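Local coordinates for probable acetyltransferases (Chromobacterium violaceum, PDB 3PZJ), which probably transfers an acetyl group from acetyl-coenzyme A to an acceptor amine, perhaps a protein N-terminus, as a member of the GNAT acetyltransferase family, at residues 117-122 and 153-159; 145-149 and 200-205. One frame throughout, in Å; residues are numbered along the deposited sequence.

Contact 1. Residues 117-122 and 153-159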
ATOM      1  N   HIS A 117       5.356   9.953  -4.600  1.00 26.89           N
ATOM      2  CA  HIS A 117       5.444  10.186  -3.140  1.00 26.31           C
ATOM      3  C   HIS A 117       6.758   9.852  -2.531  1.00 25.31           C
ATOM      4  O   HIS A 117       6.939  10.018  -1.325  1.00 27.59           O
ATOM      5  CB  HIS A 117       4.336   9.382  -2.489  1.00 27.32           C
ATOM      6  CG  HIS A 117       3.032  10.016  -2.739  1.00 31.02           C
ATOM      7  ND1 HIS A 117       2.816  11.320  -2.361  1.00 31.99           N
ATOM      8  CD2 HIS A 117       1.951   9.641  -3.473  1.00 31.43           C
ATOM      9  CE1 HIS A 117       1.623  11.703  -2.794  1.00 35.94           C
ATOM     10  NE2 HIS A 117       1.070  10.701  -3.446  1.00 31.84           N
ATOM     11  N   GLY A 118       7.671   9.371  -3.364  1.00 24.24           N
ATOM     12  CA  GLY A 118       8.998   8.969  -2.940  1.00 24.60           C
ATOM     13  C   GLY A 118       8.937   7.830  -1.940  1.00 22.88           C
ATOM     14  O   GLY A 118       9.736   7.774  -0.959  1.00 23.95           O
ATOM     15  N   ALA A 119       8.014   6.914  -2.170  1.00 21.56           N
ATOM     16  CA  ALA A 119       7.864   5.782  -1.278  1.00 22.08           C
ATOM     17  C   ALA A 119       8.137   4.520  -2.082  1.00 21.21           C
ATOM     18  O   ALA A 119       7.622   4.352  -3.218  1.00 20.48           O
ATOM     19  CB  ALA A 119       6.417   5.723  -0.640  1.00 22.66           C
ATOM     20  N   ILE A 120       8.827   3.558  -1.431  1.00 20.78           N
ATOM     21  CA  ILE A 120       9.184   2.284  -2.070  1.00 19.88           C
ATOM     22  C   ILE A 120       9.279   1.207  -0.984  1.00 19.99           C
ATOM     23  O   ILE A 120       9.382   1.565   0.201  1.00 21.12           O
ATOM     24  CB  ILE A 120      10.513   2.429  -2.859  1.00 20.76           C
ATOM     25  CG1 ILE A 120      10.683   1.318  -3.875  1.00 23.98           C
ATOM     26  CG2 ILE A 120      11.725   2.696  -1.932  1.00 20.29           C
ATOM     27  CD1 ILE A 120      11.666   1.741  -5.118  1.00 21.07           C
ATOM     28  N   GLU A 121       9.277  -0.069  -1.407  1.00 20.42           N
ATOM     29  CA  GLU A 121       9.378  -1.198  -0.493  1.00 21.95           C
ATOM     30  C   GLU A 121      10.486  -2.116  -1.010  1.00 22.68           C
ATOM     31  O   GLU A 121      10.492  -2.364  -2.220  1.00 20.99           O
ATOM     32  CB  GLU A 121       8.068  -1.895  -0.469  1.00 23.12           C
ATOM     33  CG  GLU A 121       8.015  -3.131   0.446  1.00 23.89           C
ATOM     34  CD  GLU A 121       6.674  -3.850   0.374  1.00 25.53           C
ATOM     35  OE1 GLU A 121       5.628  -3.277   0.027  1.00 28.75           O
ATOM     36  OE2 GLU A 121       6.712  -5.060   0.601  1.00 27.05           O
ATOM     37  N   ILE A 122      11.469  -2.503  -0.167  1.00 20.21           N
ATOM     38  CA  ILE A 122      12.408  -3.567  -0.516  1.00 21.49           C
ATOM     39  C   ILE A 122      11.713  -4.872  -0.157  1.00 21.96           C
ATOM     40  O   ILE A 122      11.276  -5.033   0.958  1.00 22.28           O
ATOM     41  CB  ILE A 122      13.758  -3.397   0.205  1.00 24.30           C
ATOM     42  CG1 ILE A 122      14.534  -2.278  -0.483  1.00 25.95           C
ATOM     43  CG2 ILE A 122      14.607  -4.635   0.162  1.00 25.08           C
ATOM     44  CD1 ILE A 122      15.648  -1.672   0.321  1.00 29.14           C
ATOM     45  N   TYR A 153      14.063   8.745  -3.196  1.00 24.46           N
ATOM     46  CA  TYR A 153      13.022   8.147  -2.276  1.00 24.90           C
ATOM     47  C   TYR A 153      13.192   8.718  -0.881  1.00 23.91           C
ATOM     48  O   TYR A 153      14.347   8.962  -0.388  1.00 25.88           O
ATOM     49  CB  TYR A 153      12.962   6.577  -2.345  1.00 25.04           C
ATOM     50  CG  TYR A 153      12.367   6.125  -3.642  1.00 23.42           C
ATOM     51  CD1 TYR A 153      10.979   5.981  -3.789  1.00 20.82           C
ATOM     52  CD2 TYR A 153      13.165   5.986  -4.763  1.00 27.67           C
ATOM     53  CE1 TYR A 153      10.425   5.599  -5.016  1.00 23.29           C
ATOM     54  CE2 TYR A 153      12.644   5.679  -6.022  1.00 25.76           C
ATOM     55  CZ  TYR A 153      11.262   5.549  -6.143  1.00 27.62           C
ATOM     56  OH  TYR A 153      10.802   5.201  -7.336  1.00 29.06           O
ATOM     57  N   ARG A 154      12.066   8.969  -0.238  1.00 21.92           N
ATOM     58  CA  ARG A 154      11.989   9.491   1.153  1.00 22.53           C
ATOM     59  C   ARG A 154      11.745   8.412   2.204  1.00 21.18           C
ATOM     60  O   ARG A 154      12.068   8.595   3.357  1.00 21.64           O
ATOM     61  CB  ARG A 154      10.826  10.502   1.258  1.00 23.34           C
ATOM     62  CG  ARG A 154      11.025  11.722   0.454  1.00 26.91           C
ATOM     63  CD  ARG A 154       9.906  12.714   0.624  1.00 24.46           C
ATOM     64  NE  ARG A 154       9.990  13.318   1.891  1.00 24.93           N
ATOM     65  CZ  ARG A 154       9.041  13.369   2.807  1.00 24.97           C
ATOM     66  NH1 ARG A 154       7.902  12.755   2.659  1.00 26.02           N
ATOM     67  NH2 ARG A 154       9.308  13.997   3.959  1.00 28.16           N
ATOM     68  N   ARG A 155      11.192   7.286   1.798  1.00 19.86           N
ATOM     69  CA  ARG A 155      10.760   6.243   2.696  1.00 21.46           C
ATOM     70  C   ARG A 155      10.998   4.881   1.985  1.00 21.66           C
ATOM     71  O   ARG A 155      10.525   4.705   0.847  1.00 22.51           O
ATOM     72  CB  ARG A 155       9.246   6.420   2.927  1.00 21.25           C
ATOM     73  CG  ARG A 155       8.584   5.299   3.747  1.00 20.51           C
ATOM     74  CD  ARG A 155       7.061   5.354   3.686  1.00 22.97           C
ATOM     75  NE  ARG A 155       6.438   4.205   4.311  1.00 21.68           N
ATOM     76  CZ  ARG A 155       6.502   3.898   5.638  1.00 18.57           C
ATOM     77  NH1 ARG A 155       7.039   4.695   6.540  1.00 20.07           N
ATOM     78  NH2 ARG A 155       6.010   2.764   6.054  1.00 22.37           N
ATOM     79  N   CYS A 156      11.685   3.952   2.634  1.00 21.27           N
ATOM     80  CA  CYS A 156      11.964   2.637   2.168  0.50 21.75           C
ATOM     81  C   CYS A 156      11.284   1.591   3.104  1.00 22.45           C
ATOM     82  O   CYS A 156      11.685   1.721   4.226  1.00 22.83           O
ATOM     83  CB  CYS A 156      13.453   2.325   1.982  0.50 23.04           C
ATOM     84  SG  CYS A 156      14.212   3.114   0.548  0.50 25.69           S
ATOM     85  N   GLU A 157      10.303   0.790   2.748  1.00 20.67           N
ATOM     86  CA  GLU A 157       9.675  -0.112   3.674  1.00 21.96           C
ATOM     87  C   GLU A 157      10.341  -1.465   3.609  1.00 23.09           C
ATOM     88  O   GLU A 157      10.944  -1.812   2.633  1.00 21.44           O
ATOM     89  CB  GLU A 157       8.211  -0.319   3.334  1.00 22.18           C
ATOM     90  CG  GLU A 157       7.373   0.749   3.725  1.00 25.66           C
ATOM     91  CD  GLU A 157       5.916   0.494   3.464  1.00 25.11           C
ATOM     92  OE1 GLU A 157       5.163   1.341   3.847  1.00 30.20           O
ATOM     93  OE2 GLU A 157       5.551  -0.507   2.898  1.00 25.96           O
ATOM     94  N   TRP A 158      10.168  -2.215   4.677  1.00 21.97           N
ATOM     95  CA  TRP A 158      10.418  -3.624   4.742  1.00 21.98           C
ATOM     96  C   TRP A 158       9.197  -4.204   5.425  1.00 20.08           C
ATOM     97  O   TRP A 158       8.810  -3.746   6.450  1.00 20.76           O
ATOM     98  CB  TRP A 158      11.686  -3.933   5.522  1.00 22.61           C
ATOM     99  CG  TRP A 158      12.078  -5.385   5.662  1.00 22.49           C
ATOM    100  CD1 TRP A 158      11.427  -6.348   6.348  1.00 23.82           C
ATOM    101  CD2 TRP A 158      13.238  -6.003   5.128  1.00 23.88           C
ATOM    102  NE1 TRP A 158      12.095  -7.525   6.269  1.00 25.05           N
ATOM    103  CE2 TRP A 158      13.218  -7.341   5.524  1.00 23.80           C
ATOM    104  CE3 TRP A 158      14.300  -5.556   4.360  1.00 26.74           C
ATOM    105  CZ2 TRP A 158      14.214  -8.221   5.176  1.00 29.68           C
ATOM    106  CZ3 TRP A 158      15.266  -6.439   4.012  1.00 26.17           C
ATOM    107  CH2 TRP A 158      15.225  -7.748   4.424  1.00 29.62           C
ATOM    108  N   ARG A 159       8.602  -5.193   4.794  1.00 21.92           N
ATOM    109  CA  ARG A 159       7.393  -5.853   5.335  1.00 22.55           C
ATOM    110  C   ARG A 159       7.586  -7.387   5.450  1.00 23.53           C
ATOM    111  O   ARG A 159       8.273  -8.016   4.645  1.00 22.84           O
ATOM    112  CB  ARG A 159       6.188  -5.657   4.442  1.00 22.73           C
ATOM    113  CG  ARG A 159       5.697  -4.280   4.374  1.00 25.59           C
ATOM    114  CD  ARG A 159       4.405  -4.116   3.543  1.00 26.30           C
ATOM    115  NE  ARG A 159       4.026  -2.712   3.586  1.00 26.95           N
ATOM    116  CZ  ARG A 159       2.781  -2.264   3.613  1.00 25.95           C
ATOM    117  NH1 ARG A 159       2.557  -0.960   3.594  1.00 30.00           N
ATOM    118  NH2 ARG A 159       1.799  -3.121   3.571  1.00 28.04           N
TER
HETATM  119  O   HOH W   1       7.016  10.696   1.020  1.00 28.30           O
HETATM  120  O   HOH W   2       4.727  -0.588   0.444  1.00 25.03           O
HETATM  121  O   HOH W   3       9.293  -6.180   2.232  1.00 29.79           O
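Gly118 O takes two amide donors, Arg154 N at 2.7 Å and Arg155 N at a longer 3.2 Å, where the near parts of strands 119-127 and 155-161 begin to pair in parallel. Thereafter Ile120 is bonded on both sides, its N to Arg155 O and its O to Glu157 N (2.8 Å), and Ile122 N goes on to Glu157 O, the alternation expected of parallel strands. Gly118 suits the start because its phi is positive; with Ala119 it faces Val114 in a G1 beta bulge.

On the apolar face Ile120 meets Tyr153. With CG1 anti to the backbone N (chi1 -161°), the chain runs out over the phenol, and CD1 lies 4.1 Å from the Tyr153 ring centroid in a CH-pi contact. The other branch, CG2, touches SG in one of the two conformers of Cys156.

The face carrying Glu121, Arg155 and Glu157 is largely charged, with Ala119 at its start. Along their own strand, Arg155 grips Glu157 OE1 side-on through NE and NH2 (NH2 at 2.8 Å), and Arg159 NE holds Glu157 OE2, also at 2.8 Å but from above the carboxylate plane. Across the strands, Glu121 OE1 is in long salt-bridge range of Arg159 NE (3.9 Å), well out of the guanidinium plane: charges attract, but no N-H points at it. Glu121 OE1 stays 4.0 Å from Glu157 OE2; a water donating to both, and the arginines, including Arg111 salt-bridged to Glu121, probably ease that repulsion.

These are the two parallel central strands of the GNAT fold; in relatives acetyl-coenzyme A usually binds where they splay apart. Helix 135-150 makes their beta-alpha-beta crossover, covering Ile122 and Cys156. Strand 106-114 pairs beyond 119-127, and strand 191-201 beyond 155-161.

Contact 2. Residues 145-149 and 200-205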
ATOM      1  N   LEU A 145      19.102   0.064  -0.627  1.00 23.22           N
ATOM      2  CA  LEU A 145      18.781   1.274   0.162  1.00 23.84           C
ATOM      3  C   LEU A 145      19.509   2.495  -0.449  1.00 23.70           C
ATOM      4  O   LEU A 145      18.875   3.542  -0.755  1.00 22.84           O
ATOM      5  CB  LEU A 145      19.166   1.036   1.616  1.00 24.81           C
ATOM      6  CG  LEU A 145      18.226   0.078   2.363  1.00 26.76           C
ATOM      7  CD1 LEU A 145      18.913  -0.357   3.678  1.00 22.96           C
ATOM      8  CD2 LEU A 145      16.887   0.802   2.631  1.00 24.23           C
ATOM      9  N   LYS A 146      20.827   2.339  -0.645  1.00 22.60           N
ATOM     10  CA  LYS A 146      21.641   3.420  -1.179  1.00 26.47           C
ATOM     11  C   LYS A 146      21.012   3.914  -2.453  1.00 25.07           C
ATOM     12  O   LYS A 146      20.824   5.116  -2.638  1.00 25.18           O
ATOM     13  CB  LYS A 146      23.050   2.929  -1.460  1.00 28.01           C
ATOM     14  CG  LYS A 146      24.036   4.012  -1.972  1.00 31.36           C
ATOM     15  CD  LYS A 146      25.294   3.278  -2.439  1.00 36.08           C
ATOM     16  CE  LYS A 146      26.475   4.236  -2.646  1.00 42.60           C
ATOM     17  NZ  LYS A 146      27.735   3.485  -2.295  1.00 47.05           N
ATOM     18  N   THR A 147      20.641   2.963  -3.321  1.00 23.81           N
ATOM     19  CA  THR A 147      20.137   3.292  -4.615  1.00 25.44           C
ATOM     20  C   THR A 147      18.814   4.037  -4.550  1.00 24.28           C
ATOM     21  O   THR A 147      18.578   4.985  -5.320  1.00 24.85           O
ATOM     22  CB  THR A 147      20.030   2.038  -5.527  1.00 24.78           C
ATOM     23  OG1 THR A 147      21.342   1.440  -5.742  1.00 25.37           O
ATOM     24  CG2 THR A 147      19.446   2.421  -6.854  1.00 28.31           C
ATOM     25  N   ALA A 148      17.932   3.592  -3.669  1.00 24.92           N
ATOM     26  CA  ALA A 148      16.636   4.224  -3.531  1.00 24.52           C
ATOM     27  C   ALA A 148      16.786   5.666  -3.027  1.00 25.99           C
ATOM     28  O   ALA A 148      16.115   6.625  -3.568  1.00 26.93           O
ATOM     29  CB  ALA A 148      15.708   3.381  -2.576  1.00 24.34           C
ATOM     30  N   PHE A 149      17.604   5.861  -2.014  1.00 23.18           N
ATOM     31  CA  PHE A 149      17.774   7.215  -1.493  1.00 25.80           C
ATOM     32  C   PHE A 149      18.475   8.127  -2.527  1.00 27.16           C
ATOM     33  O   PHE A 149      18.110   9.308  -2.677  1.00 28.05           O
ATOM     34  CB  PHE A 149      18.460   7.181  -0.106  1.00 23.91           C
ATOM     35  CG  PHE A 149      17.593   6.496   0.943  1.00 24.58           C
ATOM     36  CD1 PHE A 149      16.350   7.029   1.262  1.00 22.01           C
ATOM     37  CD2 PHE A 149      17.979   5.332   1.586  1.00 25.00           C
ATOM     38  CE1 PHE A 149      15.518   6.458   2.187  1.00 21.89           C
ATOM     39  CE2 PHE A 149      17.121   4.724   2.528  1.00 23.85           C
ATOM     40  CZ  PHE A 149      15.908   5.245   2.824  1.00 25.53           C
HETATM   41  N   MSE A 200      12.701   2.867   6.740  1.00 21.51           N
HETATM   42  CA  MSE A 200      13.916   3.662   6.842  1.00 20.33           C
HETATM   43  C   MSE A 200      13.730   4.944   6.032  1.00 21.42           C
HETATM   44  O   MSE A 200      13.501   4.904   4.823  1.00 21.64           O
HETATM   45  CB  MSE A 200      15.120   2.875   6.322  1.00 22.77           C
HETATM   46  CG  MSE A 200      16.130   3.719   5.561  1.00 26.16           C
HETATM   47 SE   MSE A 200      17.970   3.356   6.101  0.80 35.66          SE
HETATM   48  CE  MSE A 200      17.781   3.629   8.022  1.00 18.68           C
ATOM     49  N   LEU A 201      13.824   6.078   6.716  1.00 22.52           N
ATOM     50  CA  LEU A 201      13.560   7.357   6.153  1.00 22.01           C
ATOM     51  C   LEU A 201      14.842   7.922   5.598  1.00 22.14           C
ATOM     52  O   LEU A 201      15.955   7.534   6.017  1.00 22.82           O
ATOM     53  CB  LEU A 201      13.046   8.284   7.224  1.00 22.98           C
ATOM     54  CG  LEU A 201      11.781   7.922   7.985  1.00 21.05           C
ATOM     55  CD1 LEU A 201      11.273   9.119   8.757  1.00 27.70           C
ATOM     56  CD2 LEU A 201      10.682   7.454   6.979  1.00 19.36           C
ATOM     57  N   ASP A 202      14.703   8.890   4.698  1.00 23.67           N
ATOM     58  CA  ASP A 202      15.860   9.497   4.094  1.00 25.97           C
ATOM     59  C   ASP A 202      16.786  10.114   5.152  1.00 28.50           C
ATOM     60  O   ASP A 202      17.993  10.034   5.030  1.00 28.74           O
ATOM     61  CB  ASP A 202      15.511  10.486   2.962  1.00 25.79           C
ATOM     62  CG  ASP A 202      14.518  11.586   3.318  1.00 28.31           C
ATOM     63  OD1 ASP A 202      13.998  11.627   4.424  1.00 27.28           O
ATOM     64  OD2 ASP A 202      14.241  12.438   2.412  1.00 32.28           O
ATOM     65  N   GLY A 203      16.235  10.774   6.143  1.00 29.17           N
ATOM     66  CA  GLY A 203      17.069  11.367   7.170  1.00 31.33           C
ATOM     67  C   GLY A 203      17.770  10.364   8.046  1.00 31.59           C
ATOM     68  O   GLY A 203      18.836  10.679   8.585  1.00 31.78           O
ATOM     69  N   GLU A 204      17.227   9.170   8.157  1.00 29.68           N
ATOM     70  CA  GLU A 204      17.865   8.113   8.944  1.00 31.17           C
ATOM     71  C   GLU A 204      19.039   7.524   8.205  1.00 30.83           C
ATOM     72  O   GLU A 204      20.087   7.225   8.815  1.00 31.10           O
ATOM     73  CB  GLU A 204      16.848   7.016   9.290  1.00 30.73           C
ATOM     74  CG  GLU A 204      15.937   7.482  10.325  1.00 31.79           C
ATOM     75  CD  GLU A 204      14.661   6.659  10.459  1.00 32.70           C
ATOM     76  OE1 GLU A 204      14.299   5.731   9.659  1.00 24.98           O
ATOM     77  OE2 GLU A 204      14.006   6.982  11.428  1.00 35.77           O
ATOM     78  N   TRP A 205      18.880   7.450   6.890  1.00 30.58           N
ATOM     79  CA  TRP A 205      19.881   6.923   5.993  1.00 32.39           C
ATOM     80  C   TRP A 205      21.079   7.825   6.104  1.00 36.04           C
ATOM     81  O   TRP A 205      22.173   7.334   6.265  1.00 35.85           O
ATOM     82  CB  TRP A 205      19.384   6.879   4.544  1.00 31.68           C
ATOM     83  CG  TRP A 205      20.425   6.504   3.571  1.00 30.06           C
ATOM     84  CD1 TRP A 205      21.019   7.298   2.667  1.00 34.37           C
ATOM     85  CD2 TRP A 205      21.045   5.193   3.435  1.00 31.11           C
ATOM     86  NE1 TRP A 205      21.977   6.585   1.969  1.00 32.74           N
ATOM     87  CE2 TRP A 205      21.996   5.292   2.416  1.00 34.52           C
ATOM     88  CE3 TRP A 205      20.892   3.971   4.101  1.00 34.67           C
ATOM     89  CZ2 TRP A 205      22.794   4.206   2.025  1.00 35.32           C
ATOM     90  CZ3 TRP A 205      21.705   2.889   3.717  1.00 34.20           C
ATOM     91  CH2 TRP A 205      22.612   3.020   2.679  1.00 32.37           C
TER
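Phe149 and Trp205 bury the most surface here, and their rings form an offset stack. The centroids of the Phe149 ring and the Trp205 five-membered ring are 4.7 Å apart, with planes inclined by 23°. Phe149 lays its CD2 edge over the indole, CD2 to Trp205 CG being 3.4 Å, and Trp205 returns the contact by setting its own CB over the phenyl face, 3.9 Å from the Phe149 centroid. This mutual cover depends on Trp205 having CG anti to its amide nitrogen (chi1 173°), which swings the indole across to helix 145-149. A wide flat side chain suits the position: the indole spans a full turn of that helix, its six-membered ring reaching Leu145 CB at 3.8 Å from CZ3 and the Lys146 backbone at 3.5 Å from CZ2 to CA. Lys146 lends only the root of its side chain, CB lying 3.7 Å from Trp205 CZ2.

Selenomethionine Met200, the third large contributor, is bent at chi2 and chi3 and places its selenium obliquely beside the phenyl ring, 5.1 Å from the Phe149 centroid, as a Met-aromatic contact, though the exact placement of this side chain is somewhat uncertain. Near Phe149 CD1 lies the first turn of helix 202-206, through Asp202 CB at 3.9 Å; the carboxylate turns elsewhere, to Gln184 of the second subunit.

No hydrogen bond crosses between the segments, so the joint rests on apolar and aromatic packing. It joins helix 202-206, which follows directly on strand 191-201, to the late turns of helix 135-150. Phe142, one turn before Leu145 and Lys146, adds another ring to Trp205, and Phe176 touches both Leu145 and Met200.

Contact 1 and contact 2 lie on the same side of the chain's centre, their own centres about 8 Å apart, and meet along strand 155-161. Cys156 and Arg154 are shared: Cys156 O probably bonds Met200 N at 2.9 Å, Arg154 O probably bonds Asp202 N at 3.0 Å, and in one conformer Cys156 SG packs 3.5 Å from Ala148 CB. The helix of contact 2 thus lies over the apolar face of contact 1's strands. Both contacts touch the second subunit. No acetyl-coenzyme A is bound, so any relation to the active site is inferred from the fold; a 1,2-ethanediol about 4 Å from the Glu121 side chain probably comes from the crystallisation liquor, though such molecules often mark pockets.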